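Local coordinates for hypoxanthine phosphoribosyltransferase (PDB 4QYI), which probably salvages purines by transferring the phosphoribosyl group of phosphoribosyl pyrophosphate to hypoxanthine or guanine, releasing pyrophosphate, at residues Glu30-Leu44 against Ile55-Ile67. Residues are numbered along the deposited sequence; the frame is centred on the assembly and turned at random.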
loop_
_atom_site.group_PDB
_atom_site.type_symbol
_atom_site.label_atom_id
_atom_site.label_comp_id
_atom_site.label_asym_id
_atom_site.label_seq_id
_atom_site.Cartn_x
_atom_site.Cartn_y
_atom_site.Cartn_z
ATOM N N GLU A 30 -8.389 9.610 15.828
ATOM C CA GLU A 30 -8.531 8.980 17.146
ATOM C C GLU A 30 -9.591 9.707 18.002
ATOM O O GLU A 30 -10.360 9.089 18.738
ATOM C CB GLU A 30 -7.193 8.987 17.878
ATOM C CG GLU A 30 -6.138 8.059 17.286
ATOM C CD GLU A 30 -4.798 8.150 18.016
ATOM O OE1 GLU A 30 -4.390 9.261 18.413
ATOM O OE2 GLU A 30 -4.153 7.114 18.223
ATOM N N ARG A 31 -9.624 11.026 17.937
ATOM C CA ARG A 31 -10.598 11.785 18.713
ATOM C C ARG A 31 -12.016 11.525 18.324
ATOM O O ARG A 31 -12.881 11.457 19.171
ATOM C CB ARG A 31 -10.337 13.249 18.500
ATOM C CG ARG A 31 -11.307 14.224 19.112
ATOM C CD ARG A 31 -10.864 15.618 18.672
ATOM N NE ARG A 31 -10.846 15.711 17.202
ATOM C CZ ARG A 31 -11.898 15.989 16.430
ATOM N NH1 ARG A 31 -11.749 16.031 15.105
ATOM N NH2 ARG A 31 -13.094 16.217 16.961
ATOM N N ASP A 32 -12.264 11.444 17.024
ATOM C CA ASP A 32 -13.613 11.217 16.529
ATOM C C ASP A 32 -14.114 9.802 16.759
ATOM O O ASP A 32 -15.298 9.574 16.658
ATOM C CB ASP A 32 -13.679 11.519 15.034
ATOM C CG ASP A 32 -13.546 12.992 14.731
ATOM O OD1 ASP A 32 -13.795 13.809 15.639
ATOM O OD2 ASP A 32 -13.163 13.328 13.598
ATOM N N PHE A 33 -13.230 8.856 17.069
ATOM C CA PHE A 33 -13.650 7.471 17.253
ATOM C C PHE A 33 -13.116 6.885 18.525
ATOM O O PHE A 33 -12.649 5.736 18.558
ATOM C CB PHE A 33 -13.215 6.634 16.036
ATOM C CG PHE A 33 -13.842 7.100 14.766
ATOM C CD1 PHE A 33 -15.135 6.725 14.462
ATOM C CD2 PHE A 33 -13.168 7.948 13.900
ATOM C CE1 PHE A 33 -15.733 7.175 13.314
ATOM C CE2 PHE A 33 -13.769 8.408 12.739
ATOM C CZ PHE A 33 -15.059 8.022 12.448
ATOM N N GLU A 34 -13.176 7.694 19.574
ATOM C CA GLU A 34 -12.710 7.294 20.877
ATOM C C GLU A 34 -13.405 6.010 21.312
ATOM O O GLU A 34 -14.618 5.898 21.230
ATOM C CB GLU A 34 -12.996 8.401 21.894
ATOM C CG GLU A 34 -12.445 8.086 23.271
ATOM C CD GLU A 34 -12.791 9.148 24.303
ATOM O OE1 GLU A 34 -13.450 10.140 23.944
ATOM O OE2 GLU A 34 -12.408 8.984 25.473
ATOM N N GLY A 35 -12.618 5.018 21.715
ATOM C CA GLY A 35 -13.152 3.742 22.179
ATOM C C GLY A 35 -13.725 2.799 21.124
ATOM O O GLY A 35 -14.376 1.820 21.476
ATOM N N GLU A 36 -13.456 3.037 19.842
ATOM C CA GLU A 36 -13.998 2.160 18.807
ATOM C C GLU A 36 -12.991 1.668 17.789
ATOM O O GLU A 36 -11.951 2.269 17.576
ATOM C CB GLU A 36 -15.132 2.855 18.048
ATOM C CG GLU A 36 -16.221 3.375 18.973
ATOM C CD GLU A 36 -17.490 3.775 18.263
ATOM O OE1 GLU A 36 -18.041 4.812 18.661
ATOM O OE2 GLU A 36 -17.940 3.069 17.320
ATOM N N GLU A 37 -13.344 0.556 17.160
ATOM C CA GLU A 37 -12.563 -0.042 16.075
ATOM C C GLU A 37 -12.838 0.781 14.817
ATOM O O GLU A 37 -13.887 1.412 14.711
ATOM C CB GLU A 37 -13.003 -1.479 15.834
ATOM C CG GLU A 37 -12.914 -2.345 17.083
ATOM C CD GLU A 37 -13.409 -3.759 16.843
ATOM O OE1 GLU A 37 -13.463 -4.187 15.671
ATOM O OE2 GLU A 37 -13.745 -4.441 17.834
ATOM N N ILE A 38 -11.898 0.776 13.878
ATOM C CA ILE A 38 -12.036 1.516 12.638
ATOM C C ILE A 38 -11.627 0.663 11.460
ATOM O O ILE A 38 -10.722 -0.154 11.570
ATOM C CB ILE A 38 -11.104 2.744 12.622
ATOM C CG1 ILE A 38 -11.433 3.680 13.783
ATOM C CG2 ILE A 38 -11.232 3.507 11.310
ATOM C CD1 ILE A 38 -10.383 4.756 13.979
ATOM N N VAL A 39 -12.317 0.846 10.331
ATOM C CA VAL A 39 -11.950 0.183 9.096
ATOM C C VAL A 39 -11.423 1.297 8.185
ATOM O O VAL A 39 -12.104 2.299 7.945
ATOM C CB VAL A 39 -13.129 -0.512 8.388
ATOM C CG1 VAL A 39 -12.689 -1.060 7.024
ATOM C CG2 VAL A 39 -13.701 -1.622 9.263
ATOM N N VAL A 40 -10.202 1.126 7.711
ATOM C CA VAL A 40 -9.592 2.083 6.803
ATOM C C VAL A 40 -9.608 1.474 5.408
ATOM O O VAL A 40 -9.172 0.350 5.207
ATOM C CB VAL A 40 -8.156 2.435 7.207
ATOM C CG1 VAL A 40 -7.470 3.246 6.125
ATOM C CG2 VAL A 40 -8.156 3.213 8.496
ATOM N N ILE A 41 -10.184 2.197 4.455
ATOM C CA ILE A 41 -10.219 1.733 3.085
ATOM C C ILE A 41 -9.437 2.710 2.242
ATOM O O ILE A 41 -9.850 3.855 2.025
ATOM C CB ILE A 41 -11.639 1.604 2.534
ATOM C CG1 ILE A 41 -12.427 0.568 3.337
ATOM C CG2 ILE A 41 -11.593 1.154 1.072
ATOM C CD1 ILE A 41 -13.874 0.546 2.949
ATOM N N ALA A 42 -8.306 2.235 1.743
ATOM C CA ALA A 42 -7.430 3.058 0.912
ATOM C C ALA A 42 -7.693 2.890 -0.583
ATOM O O ALA A 42 -7.837 1.774 -1.079
ATOM C CB ALA A 42 -5.993 2.715 1.238
ATOM N N VAL A 43 -7.780 4.009 -1.298
ATOM C CA VAL A 43 -8.036 3.977 -2.731
ATOM C C VAL A 43 -6.684 3.808 -3.453
ATOM O O VAL A 43 -5.852 4.716 -3.479
ATOM C CB VAL A 43 -8.780 5.240 -3.231
ATOM C CG1 VAL A 43 -9.170 5.087 -4.688
ATOM C CG2 VAL A 43 -10.048 5.492 -2.427
ATOM N N LEU A 44 -6.454 2.621 -3.992
ATOM C CA LEU A 44 -5.228 2.354 -4.752
ATOM C C LEU A 44 -5.191 3.148 -6.067
ATOM O O LEU A 44 -6.227 3.567 -6.570
ATOM C CB LEU A 44 -5.133 0.878 -5.072
ATOM C CG LEU A 44 -4.885 -0.008 -3.873
ATOM C CD1 LEU A 44 -4.994 -1.458 -4.293
ATOM C CD2 LEU A 44 -3.511 0.278 -3.290
ATOM N N ILE A 55 -1.978 4.909 9.336
ATOM C CA ILE A 55 -2.452 3.877 10.262
ATOM C C ILE A 55 -1.493 3.540 11.391
ATOM O O ILE A 55 -1.929 3.131 12.480
ATOM C CB ILE A 55 -2.921 2.596 9.546
ATOM C CG1 ILE A 55 -1.745 1.834 8.928
ATOM C CG2 ILE A 55 -4.000 2.955 8.521
ATOM C CD1 ILE A 55 -2.173 0.534 8.276
ATOM N N ARG A 56 -0.205 3.737 11.159
ATOM C CA ARG A 56 0.798 3.457 12.174
ATOM C C ARG A 56 0.775 4.443 13.350
ATOM O O ARG A 56 1.389 4.186 14.371
ATOM C CB ARG A 56 2.191 3.333 11.558
ATOM C CG ARG A 56 2.366 1.998 10.862
ATOM C CD ARG A 56 3.754 1.824 10.310
ATOM N NE ARG A 56 3.931 2.611 9.106
ATOM C CZ ARG A 56 5.035 2.638 8.372
ATOM N NH1 ARG A 56 6.107 1.937 8.746
ATOM N NH2 ARG A 56 5.066 3.380 7.272
ATOM N N HIS A 57 0.072 5.560 13.182
ATOM C CA HIS A 57 -0.106 6.539 14.243
ATOM C C HIS A 57 -1.463 6.395 14.906
ATOM O O HIS A 57 -1.712 7.032 15.919
ATOM C CB HIS A 57 0.058 7.962 13.727
ATOM C CG HIS A 57 1.480 8.307 13.412
ATOM N ND1 HIS A 57 1.947 8.492 12.131
ATOM C CD2 HIS A 57 2.555 8.440 14.225
ATOM C CE1 HIS A 57 3.243 8.748 12.171
ATOM N NE2 HIS A 57 3.635 8.721 13.428
ATOM N N ILE A 58 -2.339 5.558 14.350
ATOM C CA ILE A 58 -3.655 5.353 14.952
ATOM C C ILE A 58 -3.563 4.189 15.923
ATOM O O ILE A 58 -3.220 3.067 15.546
ATOM C CB ILE A 58 -4.732 5.098 13.882
ATOM C CG1 ILE A 58 -4.891 6.354 13.026
ATOM C CG2 ILE A 58 -6.060 4.743 14.535
ATOM C CD1 ILE A 58 -5.734 6.142 11.782
ATOM N N LYS A 59 -3.923 4.446 17.167
ATOM C CA LYS A 59 -3.827 3.409 18.199
ATOM C C LYS A 59 -5.058 2.541 18.293
ATOM O O LYS A 59 -4.985 1.460 18.843
ATOM C CB LYS A 59 -3.437 3.947 19.603
ATOM C CG LYS A 59 -1.957 4.357 19.831
ATOM C CD LYS A 59 -1.656 5.819 19.516
ATOM C CE LYS A 59 -2.222 6.663 20.645
ATOM N NZ LYS A 59 -2.130 8.115 20.340
ATOM N N ASN A 60 -6.194 3.015 17.786
ATOM C CA ASN A 60 -7.403 2.205 17.783
ATOM C C ASN A 60 -7.156 0.906 17.013
ATOM O O ASN A 60 -6.190 0.797 16.237
ATOM C CB ASN A 60 -8.550 2.907 17.046
ATOM C CG ASN A 60 -8.905 4.264 17.626
ATOM O OD1 ASN A 60 -8.062 5.153 17.689
ATOM N ND2 ASN A 60 -10.181 4.460 17.964
ATOM N N ASP A 61 -8.027 -0.085 17.230
ATOM C CA ASP A 61 -7.971 -1.328 16.442
ATOM C C ASP A 61 -8.335 -0.947 15.028
ATOM O O ASP A 61 -9.446 -0.505 14.780
ATOM C CB ASP A 61 -9.003 -2.404 16.854
ATOM C CG ASP A 61 -8.520 -3.274 17.995
ATOM O OD1 ASP A 61 -7.341 -3.149 18.396
ATOM O OD2 ASP A 61 -9.322 -4.102 18.484
ATOM N N VAL A 62 -7.433 -1.177 14.092
ATOM C CA VAL A 62 -7.690 -0.847 12.707
ATOM C C VAL A 62 -7.695 -2.064 11.789
ATOM O O VAL A 62 -6.826 -2.926 11.879
ATOM C CB VAL A 62 -6.618 0.150 12.198
ATOM C CG1 VAL A 62 -6.689 0.332 10.693
ATOM C CG2 VAL A 62 -6.742 1.510 12.894
ATOM N N THR A 63 -8.672 -2.103 10.891
ATOM C CA THR A 63 -8.752 -3.119 9.833
ATOM C C THR A 63 -8.517 -2.334 8.554
ATOM O O THR A 63 -9.102 -1.272 8.366
ATOM C CB THR A 63 -10.124 -3.793 9.755
ATOM O OG1 THR A 63 -10.298 -4.599 10.903
ATOM C CG2 THR A 63 -10.251 -4.709 8.506
ATOM N N ILE A 64 -7.620 -2.785 7.692
ATOM C CA ILE A 64 -7.429 -2.029 6.457
ATOM C C ILE A 64 -7.772 -2.884 5.244
ATOM O O ILE A 64 -7.564 -4.077 5.245
ATOM C CB ILE A 64 -6.042 -1.342 6.346
ATOM C CG1 ILE A 64 -5.968 -0.487 5.065
ATOM C CG2 ILE A 64 -4.928 -2.357 6.349
ATOM C CD1 ILE A 64 -4.851 0.536 5.059
ATOM N N ASP A 65 -8.311 -2.253 4.212
ATOM C CA ASP A 65 -8.607 -2.955 2.968
ATOM C C ASP A 65 -8.392 -1.921 1.860
ATOM O O ASP A 65 -8.163 -0.721 2.127
ATOM C CB ASP A 65 -10.034 -3.522 2.961
ATOM C CG ASP A 65 -10.244 -4.634 1.906
ATOM O OD1 ASP A 65 -9.296 -4.978 1.156
ATOM O OD2 ASP A 65 -11.362 -5.191 1.847
ATOM N N PHE A 66 -8.450 -2.395 0.623
ATOM C CA PHE A 66 -8.215 -1.557 -0.527
ATOM C C PHE A 66 -9.327 -1.636 -1.565
ATOM O O PHE A 66 -10.020 -2.646 -1.692
ATOM C CB PHE A 66 -6.917 -1.989 -1.200
ATOM C CG PHE A 66 -5.723 -1.908 -0.316
ATOM C CD1 PHE A 66 -5.093 -0.690 -0.117
ATOM C CD2 PHE A 66 -5.229 -3.028 0.314
ATOM C CE1 PHE A 66 -3.997 -0.586 0.704
ATOM C CE2 PHE A 66 -4.119 -2.935 1.146
ATOM C CZ PHE A 66 -3.508 -1.713 1.342
ATOM N N ILE A 67 -9.480 -0.550 -2.302
ATOM C CA ILE A 67 -10.425 -0.497 -3.392
ATOM C C ILE A 67 -9.697 0.089 -4.587
ATOM O O ILE A 67 -8.819 0.943 -4.438
ATOM C CB ILE A 67 -11.701 0.303 -3.039
ATOM C CG1 ILE A 67 -12.749 0.150 -4.136
ATOM C CG2 ILE A 67 -11.393 1.777 -2.835
ATOM C CD1 ILE A 67 -14.145 0.597 -3.736
HETATM O O HOH W 1 -1.884 9.500 17.261
HETATM O O HOH W 2 -9.333 7.043 19.674
#
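Strands 38-43 and 62-67 pair in parallel register, Ile38 beside Val62 through Val43 beside Ile67, as the two strands of a right-handed beta-alpha-beta unit in the phosphoribosyltransferase fold, with helix 48-55 as the crossover. Their axes approach to 4.5 Å, with directions 22° apart. Seven backbone hydrogen bonds join them, from Ile38 N to Asp61 O at one end to Leu44 N to Ile67 O at the other; strand 96-101 takes the opposite edge of 38-43.

Side chains alternate between the two sheet faces. On the face bearing Val40, its two methyls divide the work: CG1, anti to the backbone N (chi1 170°), meets Ile64 CD1 at 3.9 Å, while CG2 lies against Val62 CG1 and, farther off, Ile55 CG2. Beyond them the Phe66 ring receives Ala42 CB obliquely at CD1 (3.8 Å), and Leu44 CD2 reaches the same ring carbon at 3.7 Å; an aromatic side chain of the other subunit meets this ring edge-to-face. On the other face Ile67 CG2 touches both Ile41 CG2 and Val43 CG2; the Val43 side chain lies about 5 Å from a bound magnesium ion, whose site includes Glu101 and Asp102.

Ahead of the strands, polar groups tie the end of helix 15-32 to the loop before strand 62-71. Glu30, extended beyond CG, accepts Lys59 N through the anti lone pair of OE2 (2.9 Å). Lys59, bent at chi2 and chi3, returns NZ to the same carboxylate in a salt bridge, donating to the syn lone pair of OE1 (3.2 Å) and weakly to OE2. One water links Glu30 OE1 with His57 O. Asn60 ND2 bridges the first and last carbonyls of the type II turn 33-36: weakly to Phe33 O, but almost straight (173°) to Glu36 O at 2.8 Å, within both amide and carbonyl planes.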